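Local coordinates for putative vitamin-B12 independent methionine synthase family protein (PDB 1YPX), which probably binds zinc and transfers a methyl group from a methyltetrahydrofolate to homocysteine to make methionine, without the help of vitamin B12, at residues K59-G64 with I121-A126; D188-Y193 with E215-L220. One frame throughout, in Å; residues are numbered along the deposited sequence.

Contact 1. Residues K59-G64 with I121-A126; sequences KSITDG and IFLKEA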
loop_
_atom_site.group_PDB
_atom_site.type_symbol
_atom_site.label_atom_id
_atom_site.label_comp_id
_atom_site.label_asym_id
_atom_site.label_seq_id
_atom_site.Cartn_x
_atom_site.Cartn_y
_atom_site.Cartn_z
ATOM N N LYS A 59 11.895 -7.710 6.671
ATOM C CA LYS A 59 11.830 -7.074 7.978
ATOM C C LYS A 59 10.388 -6.620 8.203
ATOM O O LYS A 59 9.853 -6.723 9.313
ATOM C CB LYS A 59 12.792 -5.880 8.059
ATOM C CG LYS A 59 12.943 -5.316 9.470
ATOM C CD LYS A 59 13.997 -4.221 9.546
ATOM C CE LYS A 59 14.359 -3.880 11.003
ATOM N NZ LYS A 59 15.160 -4.958 11.679
ATOM N N SER A 60 9.755 -6.133 7.139
ATOM C CA SER A 60 8.372 -5.705 7.231
ATOM C C SER A 60 7.521 -6.930 6.914
ATOM O O SER A 60 7.797 -7.651 5.951
ATOM C CB SER A 60 8.077 -4.578 6.234
ATOM O OG SER A 60 7.966 -5.087 4.920
ATOM N N ILE A 61 6.501 -7.169 7.741
ATOM C CA ILE A 61 5.608 -8.316 7.581
ATOM C C ILE A 61 4.134 -7.874 7.490
ATOM O O ILE A 61 3.692 -6.986 8.227
ATOM C CB ILE A 61 5.806 -9.346 8.777
ATOM C CG1 ILE A 61 7.101 -10.166 8.605
ATOM C CG2 ILE A 61 4.684 -10.350 8.807
ATOM C CD1 ILE A 61 8.430 -9.406 8.783
ATOM N N THR A 62 3.386 -8.486 6.571
ATOM C CA THR A 62 1.964 -8.164 6.374
ATOM C C THR A 62 1.080 -9.381 6.623
ATOM O O THR A 62 1.558 -10.430 7.036
ATOM C CB THR A 62 1.674 -7.680 4.922
ATOM O OG1 THR A 62 1.941 -8.742 3.995
ATOM C CG2 THR A 62 2.534 -6.470 4.568
ATOM N N ASP A 63 -0.213 -9.244 6.377
ATOM C CA ASP A 63 -1.077 -10.385 6.560
ATOM C C ASP A 63 -1.491 -10.866 5.168
ATOM O O ASP A 63 -2.456 -11.612 5.002
ATOM C CB ASP A 63 -2.281 -10.038 7.469
ATOM C CG ASP A 63 -3.341 -9.186 6.785
ATOM O OD1 ASP A 63 -3.173 -8.800 5.603
ATOM O OD2 ASP A 63 -4.361 -8.903 7.453
ATOM N N GLY A 64 -0.718 -10.424 4.177
ATOM C CA GLY A 64 -0.938 -10.787 2.787
ATOM C C GLY A 64 -2.304 -10.430 2.250
ATOM O O GLY A 64 -2.706 -10.911 1.188
ATOM N N ILE A 121 -4.017 -5.768 15.241
ATOM C CA ILE A 121 -3.634 -6.289 16.542
ATOM C C ILE A 121 -3.236 -7.763 16.363
ATOM O O ILE A 121 -2.242 -8.226 16.926
ATOM C CB ILE A 121 -4.824 -6.188 17.540
ATOM C CG1 ILE A 121 -5.190 -4.732 17.778
ATOM C CG2 ILE A 121 -4.476 -6.827 18.863
ATOM C CD1 ILE A 121 -6.496 -4.560 18.530
ATOM N N PHE A 122 -4.009 -8.500 15.575
ATOM C CA PHE A 122 -3.689 -9.905 15.346
ATOM C C PHE A 122 -2.347 -10.057 14.656
ATOM O O PHE A 122 -1.501 -10.827 15.101
ATOM C CB PHE A 122 -4.737 -10.565 14.470
ATOM C CG PHE A 122 -4.428 -11.986 14.154
ATOM C CD1 PHE A 122 -4.724 -12.985 15.067
ATOM C CD2 PHE A 122 -3.819 -12.328 12.951
ATOM C CE1 PHE A 122 -4.424 -14.309 14.788
ATOM C CE2 PHE A 122 -3.512 -13.656 12.661
ATOM C CZ PHE A 122 -3.815 -14.651 13.581
ATOM N N LEU A 123 -2.175 -9.341 13.547
ATOM C CA LEU A 123 -0.941 -9.377 12.788
ATOM C C LEU A 123 0.203 -8.994 13.694
ATOM O O LEU A 123 1.180 -9.720 13.803
ATOM C CB LEU A 123 -0.983 -8.389 11.623
ATOM C CG LEU A 123 0.398 -8.239 10.964
ATOM C CD1 LEU A 123 0.535 -9.289 9.898
ATOM C CD2 LEU A 123 0.616 -6.845 10.387
ATOM N N LYS A 124 0.076 -7.835 14.331
ATOM C CA LYS A 124 1.104 -7.333 15.224
ATOM C C LYS A 124 1.527 -8.420 16.199
ATOM O O LYS A 124 2.712 -8.579 16.491
ATOM C CB LYS A 124 0.581 -6.130 15.994
ATOM C CG LYS A 124 1.519 -5.633 17.062
ATOM C CD LYS A 124 2.133 -4.340 16.666
ATOM C CE LYS A 124 3.019 -3.822 17.767
ATOM N NZ LYS A 124 3.840 -2.669 17.265
ATOM N N GLU A 125 0.552 -9.165 16.697
ATOM C CA GLU A 125 0.810 -10.246 17.632
ATOM C C GLU A 125 1.802 -11.249 17.054
ATOM O O GLU A 125 2.807 -11.570 17.686
ATOM C CB GLU A 125 -0.492 -10.975 17.968
ATOM C CG GLU A 125 -0.278 -12.313 18.669
ATOM C CD GLU A 125 -1.237 -13.403 18.191
ATOM O OE1 GLU A 125 -1.369 -13.589 16.951
ATOM O OE2 GLU A 125 -1.844 -14.087 19.060
ATOM N N ALA A 126 1.514 -11.735 15.850
ATOM C CA ALA A 126 2.356 -12.725 15.187
ATOM C C ALA A 126 3.719 -12.243 14.700
ATOM O O ALA A 126 4.635 -13.043 14.539
ATOM C CB ALA A 126 1.605 -13.320 14.026
#
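Leu123 swings CG across from its own amide N (chi1 170°) and, with chi2 at 88°, sends its forked end out of the helix 116-127 to meet the chain leaving strand 60-61, a short strand of the parallel sheet in this TIM-barrel-like fold. The two methyls divide the work. CD1 lies against the backbone where Thr62 passes into Asp63, 3.6 Å from the amide N of Asp63 and close to the carbonyl O of Thr62, while CD2 sits 3.8 Å from the carbonyl O of Ile61. Side chains add to this: CB of Asp63 is 3.8 Å from Leu123 CD1, and CG2 of Ile61 is more distant, 4.4 Å from the same methyl. No hydrogen bond joins the two segments; the buried Leu123 takes part in every close approach, mostly through methyls against backbone. Several polar groups beside it have partners elsewhere. Gln53 of helix 35-56 bonds the O of Thr62, and Asp63 OD1 accepts from the backbone N of Glu65, just beyond the segment. Ile61 is paired through its backbone with strand 132-138, and Leu123 also touches Ala133 of that strand, which places the helix against strands 60-61 and 132-138. On the side of Thr62 turned from the helix, OG1 bonds to Gly13 O and closes an ST turn by accepting from Gly64 N at 3.2 Å.

Contact 2. Residues D188-Y193 with E215-L220; sequences DTSWSY and ETYKNL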
loop_
_atom_site.group_PDB
_atom_site.type_symbol
_atom_site.label_atom_id
_atom_site.label_comp_id
_atom_site.label_asym_id
_atom_site.label_seq_id
_atom_site.Cartn_x
_atom_site.Cartn_y
_atom_site.Cartn_z
ATOM N N ASP A 188 -2.721 3.472 -3.823
ATOM C CA ASP A 188 -3.455 4.372 -4.668
ATOM C C ASP A 188 -3.242 4.078 -6.130
ATOM O O ASP A 188 -2.189 4.380 -6.680
ATOM C CB ASP A 188 -3.048 5.803 -4.362
ATOM C CG ASP A 188 -4.093 6.779 -4.786
ATOM O OD1 ASP A 188 -4.133 7.901 -4.245
ATOM O OD2 ASP A 188 -4.885 6.412 -5.667
ATOM N N THR A 189 -4.250 3.494 -6.764
ATOM C CA THR A 189 -4.142 3.162 -8.172
ATOM C C THR A 189 -4.838 4.188 -9.061
ATOM O O THR A 189 -4.971 3.971 -10.267
ATOM C CB THR A 189 -4.749 1.782 -8.460
ATOM O OG1 THR A 189 -4.468 1.416 -9.815
ATOM C CG2 THR A 189 -6.255 1.805 -8.259
ATOM N N SER A 190 -5.263 5.303 -8.465
ATOM C CA SER A 190 -5.969 6.354 -9.196
ATOM C C SER A 190 -5.073 7.242 -10.055
ATOM O O SER A 190 -5.485 7.697 -11.119
ATOM C CB SER A 190 -6.792 7.232 -8.230
ATOM O OG SER A 190 -5.982 8.087 -7.440
ATOM N N TRP A 191 -3.849 7.483 -9.603
ATOM C CA TRP A 191 -2.930 8.327 -10.352
ATOM C C TRP A 191 -2.540 7.713 -11.691
ATOM O O TRP A 191 -2.295 8.433 -12.651
ATOM C CB TRP A 191 -1.671 8.604 -9.528
ATOM C CG TRP A 191 -1.956 9.155 -8.161
ATOM C CD1 TRP A 191 -2.321 8.451 -7.059
ATOM C CD2 TRP A 191 -1.908 10.532 -7.762
ATOM N NE1 TRP A 191 -2.502 9.298 -5.993
ATOM C CE2 TRP A 191 -2.254 10.582 -6.395
ATOM C CE3 TRP A 191 -1.604 11.727 -8.427
ATOM C CZ2 TRP A 191 -2.306 11.781 -5.677
ATOM C CZ3 TRP A 191 -1.655 12.913 -7.717
ATOM C CH2 TRP A 191 -2.002 12.932 -6.352
ATOM N N SER A 192 -2.482 6.388 -11.760
ATOM C CA SER A 192 -2.109 5.725 -13.008
ATOM C C SER A 192 -3.078 6.091 -14.130
ATOM O O SER A 192 -2.676 6.234 -15.285
ATOM C CB SER A 192 -2.073 4.201 -12.828
ATOM O OG SER A 192 -3.364 3.652 -12.632
ATOM N N TYR A 193 -4.351 6.255 -13.786
ATOM C CA TYR A 193 -5.360 6.599 -14.777
ATOM C C TYR A 193 -5.036 7.867 -15.555
ATOM O O TYR A 193 -5.103 7.880 -16.783
ATOM C CB TYR A 193 -6.728 6.741 -14.117
ATOM C CG TYR A 193 -7.326 5.423 -13.696
ATOM C CD1 TYR A 193 -6.942 4.807 -12.502
ATOM C CD2 TYR A 193 -8.278 4.786 -14.494
ATOM C CE1 TYR A 193 -7.496 3.590 -12.111
ATOM C CE2 TYR A 193 -8.837 3.571 -14.115
ATOM C CZ TYR A 193 -8.444 2.979 -12.921
ATOM O OH TYR A 193 -9.016 1.791 -12.531
ATOM N N GLU A 215 -4.716 17.826 -7.800
ATOM C CA GLU A 215 -4.831 18.869 -6.795
ATOM C C GLU A 215 -5.772 18.393 -5.688
ATOM O O GLU A 215 -5.380 18.317 -4.516
ATOM C CB GLU A 215 -5.370 20.153 -7.438
ATOM C CG GLU A 215 -5.051 21.433 -6.672
ATOM C CD GLU A 215 -3.563 21.741 -6.623
ATOM O OE1 GLU A 215 -3.201 22.836 -6.134
ATOM O OE2 GLU A 215 -2.755 20.894 -7.068
ATOM N N THR A 216 -7.009 18.065 -6.057
ATOM C CA THR A 216 -7.976 17.588 -5.072
ATOM C C THR A 216 -7.334 16.448 -4.259
ATOM O O THR A 216 -7.422 16.428 -3.028
ATOM C CB THR A 216 -9.293 17.100 -5.753
ATOM O OG1 THR A 216 -9.029 15.950 -6.559
ATOM C CG2 THR A 216 -9.874 18.192 -6.638
ATOM N N TYR A 217 -6.654 15.537 -4.958
ATOM C CA TYR A 217 -5.975 14.395 -4.340
ATOM C C TYR A 217 -4.785 14.781 -3.463
ATOM O O TYR A 217 -4.703 14.362 -2.310
ATOM C CB TYR A 217 -5.506 13.411 -5.415
ATOM C CG TYR A 217 -6.629 12.704 -6.144
ATOM C CD1 TYR A 217 -6.356 11.775 -7.146
ATOM C CD2 TYR A 217 -7.968 12.944 -5.813
ATOM C CE1 TYR A 217 -7.383 11.097 -7.799
ATOM C CE2 TYR A 217 -9.005 12.273 -6.458
ATOM C CZ TYR A 217 -8.702 11.347 -7.451
ATOM O OH TYR A 217 -9.714 10.656 -8.075
ATOM N N LYS A 218 -3.862 15.571 -4.003
ATOM C CA LYS A 218 -2.695 15.993 -3.229
ATOM C C LYS A 218 -3.129 16.644 -1.919
ATOM O O LYS A 218 -2.544 16.391 -0.863
ATOM C CB LYS A 218 -1.839 16.983 -4.020
ATOM C CG LYS A 218 -0.747 17.642 -3.181
ATOM C CD LYS A 218 -0.532 19.092 -3.595
ATOM C CE LYS A 218 -1.778 19.950 -3.326
ATOM N NZ LYS A 218 -1.719 21.313 -3.963
ATOM N N ASN A 219 -4.149 17.488 -1.989
ATOM C CA ASN A 219 -4.650 18.160 -0.799
ATOM C C ASN A 219 -5.421 17.189 0.084
ATOM O O ASN A 219 -5.409 17.304 1.309
ATOM C CB ASN A 219 -5.550 19.329 -1.200
ATOM C CG ASN A 219 -4.804 20.395 -1.982
ATOM O OD1 ASN A 219 -3.913 21.057 -1.454
ATOM N ND2 ASN A 219 -5.162 20.558 -3.250
ATOM N N LEU A 220 -6.093 16.232 -0.545
ATOM C CA LEU A 220 -6.860 15.226 0.186
ATOM C C LEU A 220 -5.928 14.344 1.013
ATOM O O LEU A 220 -6.176 14.095 2.199
ATOM C CB LEU A 220 -7.650 14.356 -0.791
ATOM C CG LEU A 220 -8.358 13.144 -0.183
ATOM C CD1 LEU A 220 -9.287 13.581 0.945
ATOM C CD2 LEU A 220 -9.141 12.421 -1.272
#
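Tyr217 points the edge of its phenol ring at one face of the Trp191 indole, a T-shaped pair with the tyrosine ring centroid 5.7 Å from that of the six-membered indole ring and the planes at 73°. The tight part lies at the far rim of the indole, where CZ2 packs 3.6 Å from Tyr217 CB; CH2 is also close to that CB. Ser190 meets the tyrosine ring obliquely, its OG 3.3 Å from CE1, in a contact that is not a hydrogen bond. Asp188 organises this side. Its OD2 accepts from Ser190 OG at 2.7 Å on the syn side and from Ser190 N at 3.0 Å on the anti side, the latter closing an Asx turn; both donors approach from the same face of the carboxylate. With chi1 at 73°, OG of Ser190 lies between its backbone N and carbonyl carbon, which lets hydroxyl and amide share one acceptor. OD1 takes a weak bond from Trp191 NE1 and is also hydrogen-bonded to Ser139 OG. Toward the partly exposed side the fit loosens: Trp191 CH2 stays 4.0 Å from Lys218 N, and the Lys218 side chain leads away to a salt bridge with Glu215 of its own helix. The Asx turn carries the chain from strand 183-188 into a short, weakly bonded helical turn, just past the C-terminal end of a parallel strand, the end of a TIM barrel that generally carries the active site.

Contacts 1 and 2 are both buried, yet lie on opposite sides of the chain's centre, about 28 Å apart between centres and about 14 Å at the nearest atoms. No helix or strand is common to both; what joins them is the parallel sheet, in which strand 132-138 stands between the strands that lead into the two contacts. Residues 59-64 with 121-126 pack aliphatic methyls against backbone beside the short strand 60-61, with several polar partners supplied by other parts of the chain. Residues 188-193 with 215-220 instead bring aromatic rings together beside a hydrogen-bonded carboxylate, and there one margin, at Lys218, reaches partly exposed surroundings.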